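Local structure of DUF1904 domain-containing protein (Sebaldella termitidis, 4M1A) at residues A[5-10]-A[57-62]; A[23-28]-A[75-80]; A[53-58]-A[88-93]. The protein is of unknown function but folds as an alpha/beta domain, belongs to a family of the MIF clan and assembles as a trimer. All blocks are in the same frame, centred on the assembly; numbering follows the deposited sequence.

Interaction 1: A[5-10]-A[57-62]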
loop_
_atom_site.group_PDB
_atom_site.type_symbol
_atom_site.label_atom_id
_atom_site.label_comp_id
_atom_site.label_asym_id
_atom_site.label_seq_id
_atom_site.Cartn_x
_atom_site.Cartn_y
_atom_site.Cartn_z
ATOM N N ARG A 5 -2.040 -6.476 6.663
ATOM C CA ARG A 5 -2.880 -5.325 6.590
ATOM C C ARG A 5 -4.242 -5.647 6.139
ATOM O O ARG A 5 -4.408 -6.365 5.153
ATOM C CB ARG A 5 -2.315 -4.297 5.585
ATOM C CG ARG A 5 -0.929 -3.896 5.970
ATOM C CD ARG A 5 -0.309 -3.096 4.854
ATOM N NE ARG A 5 1.049 -2.711 5.240
ATOM C CZ ARG A 5 1.943 -2.155 4.419
ATOM N NH1 ARG A 5 1.634 -1.874 3.149
ATOM N NH2 ARG A 5 3.111 -1.841 4.924
ATOM N N VAL A 6 -5.230 -5.086 6.831
ATOM C CA VAL A 6 -6.617 -5.380 6.535
ATOM C C VAL A 6 -7.348 -4.093 6.192
ATOM O O VAL A 6 -7.303 -3.119 6.943
ATOM C CB VAL A 6 -7.343 -6.080 7.742
ATOM C CG1 VAL A 6 -8.741 -6.446 7.331
ATOM C CG2 VAL A 6 -6.639 -7.371 8.193
ATOM N N ARG A 7 -8.086 -4.127 5.093
ATOM C CA ARG A 7 -8.965 -3.053 4.706
ATOM C C ARG A 7 -10.313 -3.585 4.388
ATOM O O ARG A 7 -10.495 -4.795 4.161
ATOM C CB ARG A 7 -8.463 -2.329 3.462
ATOM C CG ARG A 7 -8.389 -3.124 2.195
ATOM C CD ARG A 7 -7.652 -2.347 1.096
ATOM N NE ARG A 7 -6.231 -2.369 1.383
ATOM C CZ ARG A 7 -5.432 -1.369 1.136
ATOM N NH1 ARG A 7 -5.958 -0.309 0.555
ATOM N NH2 ARG A 7 -4.130 -1.393 1.495
ATOM N N GLY A 8 -11.298 -2.709 4.398
ATOM C CA GLY A 8 -12.675 -3.141 4.112
ATOM C C GLY A 8 -13.457 -3.656 5.332
ATOM O O GLY A 8 -14.594 -4.072 5.201
ATOM N N ALA A 9 -12.853 -3.757 6.495
ATOM C CA ALA A 9 -13.522 -4.272 7.694
ATOM C C ALA A 9 -13.526 -3.201 8.728
ATOM O O ALA A 9 -12.637 -2.381 8.787
ATOM C CB ALA A 9 -12.757 -5.537 8.243
ATOM N N GLU A 10 -14.458 -3.296 9.672
ATOM C CA GLU A 10 -14.473 -2.402 10.846
ATOM C C GLU A 10 -13.232 -2.564 11.672
ATOM O O GLU A 10 -12.758 -3.679 11.882
ATOM C CB GLU A 10 -15.728 -2.736 11.696
ATOM C CG GLU A 10 -17.034 -2.241 11.101
ATOM C CD GLU A 10 -17.980 -3.353 10.669
ATOM O OE1 GLU A 10 -17.570 -4.210 9.836
ATOM O OE2 GLU A 10 -19.140 -3.367 11.152
ATOM N N PHE A 57 -10.182 -7.132 2.346
ATOM C CA PHE A 57 -8.956 -7.292 1.551
ATOM C C PHE A 57 -7.721 -7.281 2.475
ATOM O O PHE A 57 -7.478 -6.306 3.196
ATOM C CB PHE A 57 -8.862 -6.189 0.478
ATOM C CG PHE A 57 -7.760 -6.391 -0.510
ATOM C CD1 PHE A 57 -6.474 -6.082 -0.224
ATOM C CD2 PHE A 57 -8.051 -6.792 -1.820
ATOM C CE1 PHE A 57 -5.447 -6.286 -1.138
ATOM C CE2 PHE A 57 -7.020 -6.923 -2.762
ATOM C CZ PHE A 57 -5.745 -6.667 -2.408
ATOM N N ILE A 58 -6.968 -8.379 2.445
ATOM C CA ILE A 58 -5.881 -8.625 3.318
ATOM C C ILE A 58 -4.606 -8.751 2.543
ATOM O O ILE A 58 -4.517 -9.556 1.567
ATOM C CB ILE A 58 -6.093 -9.874 4.206
ATOM C CG1 ILE A 58 -7.389 -9.756 4.920
ATOM C CG2 ILE A 58 -4.909 -10.061 5.215
ATOM C CD1 ILE A 58 -7.870 -11.069 5.560
ATOM N N GLU A 59 -3.613 -7.927 2.927
ATOM C CA GLU A 59 -2.261 -8.034 2.344
ATOM C C GLU A 59 -1.344 -8.661 3.368
ATOM O O GLU A 59 -1.438 -8.322 4.560
ATOM C CB GLU A 59 -1.749 -6.645 1.950
ATOM C CG GLU A 59 -2.551 -5.982 0.893
ATOM C CD GLU A 59 -2.437 -4.443 0.765
ATOM O OE1 GLU A 59 -2.490 -3.704 1.819
ATOM O OE2 GLU A 59 -2.417 -4.027 -0.461
ATOM N N VAL A 60 -0.475 -9.581 2.946
ATOM C CA VAL A 60 0.529 -10.178 3.792
ATOM C C VAL A 60 1.874 -9.824 3.153
ATOM O O VAL A 60 2.202 -10.324 2.058
ATOM C CB VAL A 60 0.378 -11.696 3.831
ATOM C CG1 VAL A 60 1.486 -12.325 4.626
ATOM C CG2 VAL A 60 -0.995 -12.045 4.451
ATOM N N LEU A 61 2.641 -9.017 3.834
ATOM C CA LEU A 61 4.022 -8.686 3.403
ATOM C C LEU A 61 4.980 -9.547 4.162
ATOM O O LEU A 61 5.080 -9.468 5.401
ATOM C CB LEU A 61 4.328 -7.194 3.647
ATOM C CG LEU A 61 3.635 -6.149 2.798
ATOM C CD1 LEU A 61 2.157 -6.040 3.108
ATOM C CD2 LEU A 61 4.315 -4.780 3.004
ATOM N N TRP A 62 5.735 -10.407 3.443
ATOM C CA TRP A 62 6.631 -11.326 4.112
ATOM C C TRP A 62 7.763 -11.781 3.205
ATOM O O TRP A 62 7.711 -11.560 1.964
ATOM C CB TRP A 62 5.879 -12.553 4.628
ATOM C CG TRP A 62 5.280 -13.483 3.612
ATOM C CD1 TRP A 62 5.245 -13.377 2.251
ATOM C CD2 TRP A 62 4.730 -14.749 3.924
ATOM N NE1 TRP A 62 4.659 -14.524 1.706
ATOM C CE2 TRP A 62 4.320 -15.353 2.732
ATOM C CE3 TRP A 62 4.481 -15.404 5.160
ATOM C CZ2 TRP A 62 3.704 -16.640 2.708
ATOM C CZ3 TRP A 62 3.923 -16.666 5.121
ATOM C CH2 TRP A 62 3.509 -17.244 3.921
HETATM O O HOH W 1 -0.810 -1.725 1.797
HETATM O O HOH W 2 -4.986 -4.389 2.879
#
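R7 and E59 meet in a buried salt bridge, an example of how two antiparallel strands can be tied by a charged pair as well as by their backbones. R7 NH2 reaches E59 OE1 at 2.9 Å, on the syn side of the carboxylate but 33° out of its plane. The bend of the arginine at chi3 (75°) swings NE out of the line of the chain, while its CG lies 3.5 Å from F57 CB, the two side chains running side by side. OE1 of E59 has further partners. Water 1 donates to it at 2.6 Å and accepts from R5 NH1, so that R5 reaches this oxygen through water. Water 2 accepts from R7 NE at 2.8 Å and lies beside both E59 OE1 and F57 O. The water-mediated and direct contacts together would probably favour a charged E59. Over one face of the R5 guanidinium sits the methyl L61 CD2, offset toward the rim and 3.7 Å from R5 NH2.

Behind these groups stands a regular ladder. R5 pairs with E59 and R7 with F57 as hydrogen-bonded pairs, E59 N giving to R5 O at 2.8 Å. V6 and I58 form the non-hydrogen-bonded pair between them, and their side chains lie on the opposite face, CG2 of V6 being 4.1 Å from CG1 of I58.

The charged face belongs to the trimer: R5 NH1 bridges to E59 of the third subunit, while R7 NH1 and E59 OE2 bridge to E39 and R5 of the second. On the other face, I58 packs against F77 and W81 of helix 67-82; strand 3-7 is flanked by strand 37-47, and strand 56-62 by strand 89-95.

Interaction 2: A[23-28]-A[75-80]; sequences DELGII and ALFTER
L76, whose side chain reaches across to helix 23-28, projects from a turn held by ordinary helical bonds, E79 N to A75 O at 2.9 Å and R80 N to L76 O. Such main-chain bonds lie within each helix; what passes between the two is mainly apolar side-chain contact, a useful case of widely spaced helices. Their axes come no closer than 12.2 Å, at 155° between directions, and the gap is bridged by leucine, isoleucine, phenylalanine and glutamate side chains. CG of L76 lies anti to the backbone N (chi1 -180°), directed at helix 23-28; its methyl CD2 lies 4.1 Å from L25 CD2 and 4.2 Å from I28 CD1.

L25 and F77 make the more buried half. Their side chains cross at about a right angle, and the leucine CD1 lies in the ring plane at its edge, 3.8 Å from F77 CZ. The other methyl, CD2, is equally near F77 CE1 but approaches obliquely.

Nearer the surface, the side chain of E24 crosses L76 obliquely, OE2 standing 4.0 Å from L76 CD2. An alanine here would probably leave the L76 methyls less covered on this side and would take away a carboxylate whose OE2 stands 5.9 Å from R80 NH2, too far for contact but perhaps a weak attraction.

L21 extends the same seam toward L76, F77 and R80, I73 does so toward L25 and I28, and F17 meets the F77 ring edge-to-face. Beneath, F77 also touches I91 of strand 89-95. An antiparallel helix pair, here joined to the sheet through F77, is consistent with the α/β fold of the MIF clan.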
loop_
_atom_site.group_PDB
_atom_site.type_symbol
_atom_site.label_atom_id
_atom_site.label_comp_id
_atom_site.label_asym_id
_atom_site.label_seq_id
_atom_site.Cartn_x
_atom_site.Cartn_y
_atom_site.Cartn_z
ATOM N N ASP A 23 0.402 -16.198 17.347
ATOM C CA ASP A 23 0.764 -17.601 17.740
ATOM C C ASP A 23 0.497 -18.549 16.622
ATOM O O ASP A 23 1.344 -19.369 16.250
ATOM C CB ASP A 23 -0.109 -18.081 18.913
ATOM C CG ASP A 23 -0.006 -17.192 20.125
ATOM O OD1 ASP A 23 1.156 -16.715 20.362
ATOM O OD2 ASP A 23 -1.101 -17.030 20.837
ATOM N N GLU A 24 -0.720 -18.542 16.085
ATOM C CA GLU A 24 -1.056 -19.478 15.031
ATOM C C GLU A 24 -0.244 -19.257 13.808
ATOM O O GLU A 24 0.256 -20.165 13.134
ATOM C CB GLU A 24 -2.533 -19.313 14.621
ATOM C CG GLU A 24 -2.911 -20.124 13.373
ATOM C CD GLU A 24 -3.004 -21.656 13.558
ATOM O OE1 GLU A 24 -2.397 -22.252 14.492
ATOM O OE2 GLU A 24 -3.642 -22.245 12.697
ATOM N N LEU A 25 -0.042 -17.966 13.498
ATOM C CA LEU A 25 0.750 -17.677 12.248
ATOM C C LEU A 25 2.209 -18.092 12.364
ATOM O O LEU A 25 2.779 -18.611 11.384
ATOM C CB LEU A 25 0.594 -16.194 11.850
ATOM C CG LEU A 25 -0.804 -15.810 11.392
ATOM C CD1 LEU A 25 -0.848 -14.300 11.023
ATOM C CD2 LEU A 25 -1.222 -16.630 10.168
ATOM N N GLY A 26 2.771 -17.829 13.510
ATOM C CA GLY A 26 4.131 -18.221 13.839
ATOM C C GLY A 26 4.337 -19.714 13.699
ATOM O O GLY A 26 5.384 -20.191 13.190
ATOM N N ILE A 27 3.324 -20.477 14.117
ATOM C CA ILE A 27 3.416 -21.935 13.972
ATOM C C ILE A 27 3.395 -22.360 12.491
ATOM O O ILE A 27 4.197 -23.210 12.041
ATOM C CB ILE A 27 2.239 -22.651 14.724
ATOM C CG1 ILE A 27 2.225 -22.396 16.227
ATOM C CG2 ILE A 27 2.193 -24.104 14.329
ATOM C CD1 ILE A 27 3.381 -22.920 17.024
ATOM N N ILE A 28 2.476 -21.806 11.695
ATOM C CA ILE A 28 2.337 -22.133 10.300
ATOM C C ILE A 28 3.584 -21.654 9.517
ATOM O O ILE A 28 4.124 -22.378 8.689
ATOM C CB ILE A 28 1.110 -21.465 9.691
ATOM C CG1 ILE A 28 -0.212 -22.045 10.289
ATOM C CG2 ILE A 28 1.105 -21.592 8.194
ATOM C CD1 ILE A 28 -1.469 -21.296 9.906
ATOM N N ALA A 75 -6.379 -20.067 4.142
ATOM C CA ALA A 75 -7.549 -20.799 4.656
ATOM C C ALA A 75 -7.955 -20.271 6.030
ATOM O O ALA A 75 -9.132 -20.070 6.297
ATOM C CB ALA A 75 -7.237 -22.320 4.670
ATOM N N LEU A 76 -6.977 -20.052 6.883
ATOM C CA LEU A 76 -7.172 -19.584 8.256
ATOM C C LEU A 76 -7.869 -18.204 8.237
ATOM O O LEU A 76 -8.874 -17.979 8.884
ATOM C CB LEU A 76 -5.885 -19.483 8.972
ATOM C CG LEU A 76 -5.989 -19.001 10.447
ATOM C CD1 LEU A 76 -6.854 -19.910 11.337
ATOM C CD2 LEU A 76 -4.620 -18.751 11.045
ATOM N N PHE A 77 -7.313 -17.301 7.433
ATOM C CA PHE A 77 -7.879 -15.956 7.372
ATOM C C PHE A 77 -9.298 -15.981 6.854
ATOM O O PHE A 77 -10.178 -15.263 7.393
ATOM C CB PHE A 77 -6.984 -15.039 6.504
ATOM C CG PHE A 77 -5.699 -14.571 7.130
ATOM C CD1 PHE A 77 -5.241 -14.944 8.364
ATOM C CD2 PHE A 77 -4.828 -13.723 6.371
ATOM C CE1 PHE A 77 -4.049 -14.445 8.876
ATOM C CE2 PHE A 77 -3.664 -13.286 6.884
ATOM C CZ PHE A 77 -3.232 -13.641 8.119
ATOM N N THR A 78 -9.576 -16.794 5.845
ATOM C CA THR A 78 -10.849 -16.863 5.223
ATOM C C THR A 78 -11.874 -17.425 6.172
ATOM O O THR A 78 -12.924 -16.841 6.346
ATOM C CB THR A 78 -10.829 -17.648 3.926
ATOM O OG1 THR A 78 -9.825 -17.034 3.060
ATOM C CG2 THR A 78 -12.160 -17.655 3.214
ATOM N N GLU A 79 -11.502 -18.498 6.828
ATOM C CA GLU A 79 -12.391 -19.130 7.850
ATOM C C GLU A 79 -12.739 -18.191 8.992
ATOM O O GLU A 79 -13.916 -18.108 9.381
ATOM C CB GLU A 79 -11.733 -20.404 8.404
ATOM C CG GLU A 79 -11.826 -21.557 7.454
ATOM C CD GLU A 79 -11.081 -22.820 7.966
ATOM O OE1 GLU A 79 -10.328 -22.759 8.986
ATOM O OE2 GLU A 79 -11.258 -23.890 7.319
ATOM N N ARG A 80 -11.775 -17.459 9.514
ATOM C CA ARG A 80 -11.998 -16.520 10.566
ATOM C C ARG A 80 -12.928 -15.376 10.160
ATOM O O ARG A 80 -13.902 -15.053 10.901
ATOM C CB ARG A 80 -10.680 -15.995 11.144
ATOM C CG ARG A 80 -9.841 -17.003 11.928
ATOM C CD ARG A 80 -10.520 -17.326 13.303
ATOM N NE ARG A 80 -9.801 -18.389 14.005
ATOM C CZ ARG A 80 -8.611 -18.220 14.564
ATOM N NH1 ARG A 80 -7.937 -17.037 14.494
ATOM N NH2 ARG A 80 -8.063 -19.251 15.157
#

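Interaction 3: A[53-58]-A[88-93]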
loop_
_atom_site.group_PDB
_atom_site.type_symbol
_atom_site.label_atom_id
_atom_site.label_comp_id
_atom_site.label_asym_id
_atom_site.label_seq_id
_atom_site.Cartn_x
_atom_site.Cartn_y
_atom_site.Cartn_z
ATOM N N ASP A 53 -19.759 -1.515 0.113
ATOM C CA ASP A 53 -19.309 -2.318 1.226
ATOM C C ASP A 53 -17.911 -2.916 0.902
ATOM O O ASP A 53 -17.156 -3.331 1.803
ATOM C CB ASP A 53 -20.344 -3.422 1.405
ATOM C CG ASP A 53 -19.889 -4.473 2.330
ATOM O OD1 ASP A 53 -20.371 -4.485 3.485
ATOM O OD2 ASP A 53 -19.032 -5.269 1.902
ATOM N N GLY A 54 -17.544 -2.921 -0.392
ATOM C CA GLY A 54 -16.254 -3.421 -0.831
ATOM C C GLY A 54 -16.154 -4.915 -0.437
ATOM O O GLY A 54 -17.160 -5.677 -0.465
ATOM N N LEU A 55 -14.959 -5.337 -0.021
ATOM C CA LEU A 55 -14.784 -6.706 0.420
ATOM C C LEU A 55 -13.847 -6.627 1.614
ATOM O O LEU A 55 -13.397 -5.546 1.915
ATOM C CB LEU A 55 -14.245 -7.495 -0.745
ATOM C CG LEU A 55 -12.835 -7.363 -1.324
ATOM C CD1 LEU A 55 -12.922 -7.870 -2.764
ATOM C CD2 LEU A 55 -12.288 -5.957 -1.373
ATOM N N VAL A 56 -13.454 -7.741 2.214
ATOM C CA VAL A 56 -12.374 -7.719 3.212
ATOM C C VAL A 56 -11.118 -8.071 2.409
ATOM O O VAL A 56 -11.090 -9.095 1.707
ATOM C CB VAL A 56 -12.585 -8.686 4.342
ATOM C CG1 VAL A 56 -11.359 -8.641 5.229
ATOM C CG2 VAL A 56 -13.859 -8.257 5.074
ATOM N N PHE A 57 -10.182 -7.132 2.346
ATOM C CA PHE A 57 -8.956 -7.292 1.551
ATOM C C PHE A 57 -7.721 -7.281 2.475
ATOM O O PHE A 57 -7.478 -6.306 3.196
ATOM C CB PHE A 57 -8.862 -6.189 0.478
ATOM C CG PHE A 57 -7.760 -6.391 -0.510
ATOM C CD1 PHE A 57 -6.474 -6.082 -0.224
ATOM C CD2 PHE A 57 -8.051 -6.792 -1.820
ATOM C CE1 PHE A 57 -5.447 -6.286 -1.138
ATOM C CE2 PHE A 57 -7.020 -6.923 -2.762
ATOM C CZ PHE A 57 -5.745 -6.667 -2.408
ATOM N N ILE A 58 -6.968 -8.379 2.445
ATOM C CA ILE A 58 -5.881 -8.625 3.318
ATOM C C ILE A 58 -4.606 -8.751 2.543
ATOM O O ILE A 58 -4.517 -9.556 1.567
ATOM C CB ILE A 58 -6.093 -9.874 4.206
ATOM C CG1 ILE A 58 -7.389 -9.756 4.920
ATOM C CG2 ILE A 58 -4.909 -10.061 5.215
ATOM C CD1 ILE A 58 -7.870 -11.069 5.560
ATOM N N ILE A 88 -16.843 -10.977 0.425
ATOM C CA ILE A 88 -15.759 -11.709 -0.173
ATOM C C ILE A 88 -14.480 -11.392 0.692
ATOM O O ILE A 88 -14.317 -10.261 1.212
ATOM C CB ILE A 88 -15.537 -11.175 -1.595
ATOM C CG1 ILE A 88 -16.724 -11.525 -2.536
ATOM C CG2 ILE A 88 -14.232 -11.641 -2.184
ATOM C CD1 ILE A 88 -16.618 -10.739 -3.840
ATOM N N VAL A 89 -13.661 -12.414 0.912
ATOM C CA VAL A 89 -12.396 -12.250 1.601
ATOM C C VAL A 89 -11.301 -12.475 0.587
ATOM O O VAL A 89 -11.211 -13.563 -0.011
ATOM C CB VAL A 89 -12.215 -13.245 2.783
ATOM C CG1 VAL A 89 -10.900 -12.953 3.459
ATOM C CG2 VAL A 89 -13.349 -13.065 3.773
ATOM N N THR A 90 -10.542 -11.422 0.292
ATOM C CA THR A 90 -9.455 -11.472 -0.688
ATOM C C THR A 90 -8.116 -11.289 0.007
ATOM O O THR A 90 -8.008 -10.446 0.930
ATOM C CB THR A 90 -9.687 -10.394 -1.782
ATOM O OG1 THR A 90 -10.854 -10.786 -2.493
ATOM C CG2 THR A 90 -8.515 -10.316 -2.717
ATOM N N ILE A 91 -7.122 -12.127 -0.352
ATOM C CA ILE A 91 -5.828 -12.151 0.283
ATOM C C ILE A 91 -4.715 -12.117 -0.743
ATOM O O ILE A 91 -4.757 -12.913 -1.724
ATOM C CB ILE A 91 -5.635 -13.367 1.162
ATOM C CG1 ILE A 91 -6.795 -13.504 2.118
ATOM C CG2 ILE A 91 -4.379 -13.209 2.000
ATOM C CD1 ILE A 91 -6.829 -14.850 2.758
ATOM N N VAL A 92 -3.788 -11.159 -0.616
ATOM C CA VAL A 92 -2.673 -11.093 -1.503
ATOM C C VAL A 92 -1.391 -11.224 -0.722
ATOM O O VAL A 92 -1.200 -10.502 0.254
ATOM C CB VAL A 92 -2.711 -9.765 -2.288
ATOM C CG1 VAL A 92 -1.674 -9.833 -3.391
ATOM C CG2 VAL A 92 -4.106 -9.613 -2.902
ATOM N N PHE A 93 -0.489 -12.099 -1.150
ATOM C CA PHE A 93 0.815 -12.211 -0.534
ATOM C C PHE A 93 1.843 -11.399 -1.368
ATOM O O PHE A 93 1.901 -11.565 -2.590
ATOM C CB PHE A 93 1.249 -13.647 -0.441
ATOM C CG PHE A 93 0.409 -14.442 0.586
ATOM C CD1 PHE A 93 -0.816 -14.923 0.252
ATOM C CD2 PHE A 93 0.877 -14.620 1.850
ATOM C CE1 PHE A 93 -1.597 -15.614 1.191
ATOM C CE2 PHE A 93 0.103 -15.316 2.800
ATOM C CZ PHE A 93 -1.122 -15.755 2.463
HETATM O O HOH W 3 -17.617 -8.356 -0.552
#
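F57 and V92 form the tight part of this contact, CZ of the ring standing only 3.4 Å from V92 CG2. T90 closes on the same ring from its CG2, 3.7 Å from F57 CD2, and both methyls approach obliquely. The threonine torsion explains its divided role: chi1 of -66° sets OG1 beside the backbone N and leaves CG2 to the phenylalanine, while OG1 lies 3.6 Å from L55 CD1. On the opposite face I58 spans its two neighbours, CD1 touching V89 CG1 and CB lying 4.2 Å from I91 CG1.

The backbones that carry these side chains show a parallel ladder in textbook form. V56 N bonds to I88 O and V56 O accepts from T90 N; I58 N bonds to T90 O and I58 O accepts from V92 N, all four at 2.8 Å. Supplementary CA-H...O contacts run between the strands, as from I91 CA to I58 O.

The other end is looser and wetter. At the exposed I88, O is still bonded directly to V56 N, but N reaches G54 O through water 3, which donates to G54 O at 2.7 Å and accepts from I88 N. L55 still lies against I88 here, CB to CB at 4.0 Å, and G54 has a positive phi of 61°, which favours glycine.

Strand 56-62, helix 67-82 and strand 89-95 make a beta-alpha-beta unit, and this contact joins its two strands directly. W81 of the helix covers I58 and V89, and T78 covers I91, while strand 3-7 lies on the far side of 56-62. The outer edge, at T90, I91 and V92, pairs antiparallel with a strand of the second subunit, so the sheet continues across the interface.

All three contacts lie within one domain. Interactions 1 and 3 are neighbours, their centres 7 Å apart, sharing F57 and I58 on strand 56-62; this strand thus pairs with 3-7 on one side and 89-95 on the other. Interaction 2 lies 14 Å from interaction 1 and 15 Å from interaction 3, among the helices, and reaches both through F77, which touches I58, V60 and I91. Along the chain the segments run 5-10, 23-28, 53-58, 57-62, 75-80 and 88-93, so sheet and helix pairings interleave. Interactions 1 and 3 both touch the second subunit, so the strands that organise the monomer also help build the trimer.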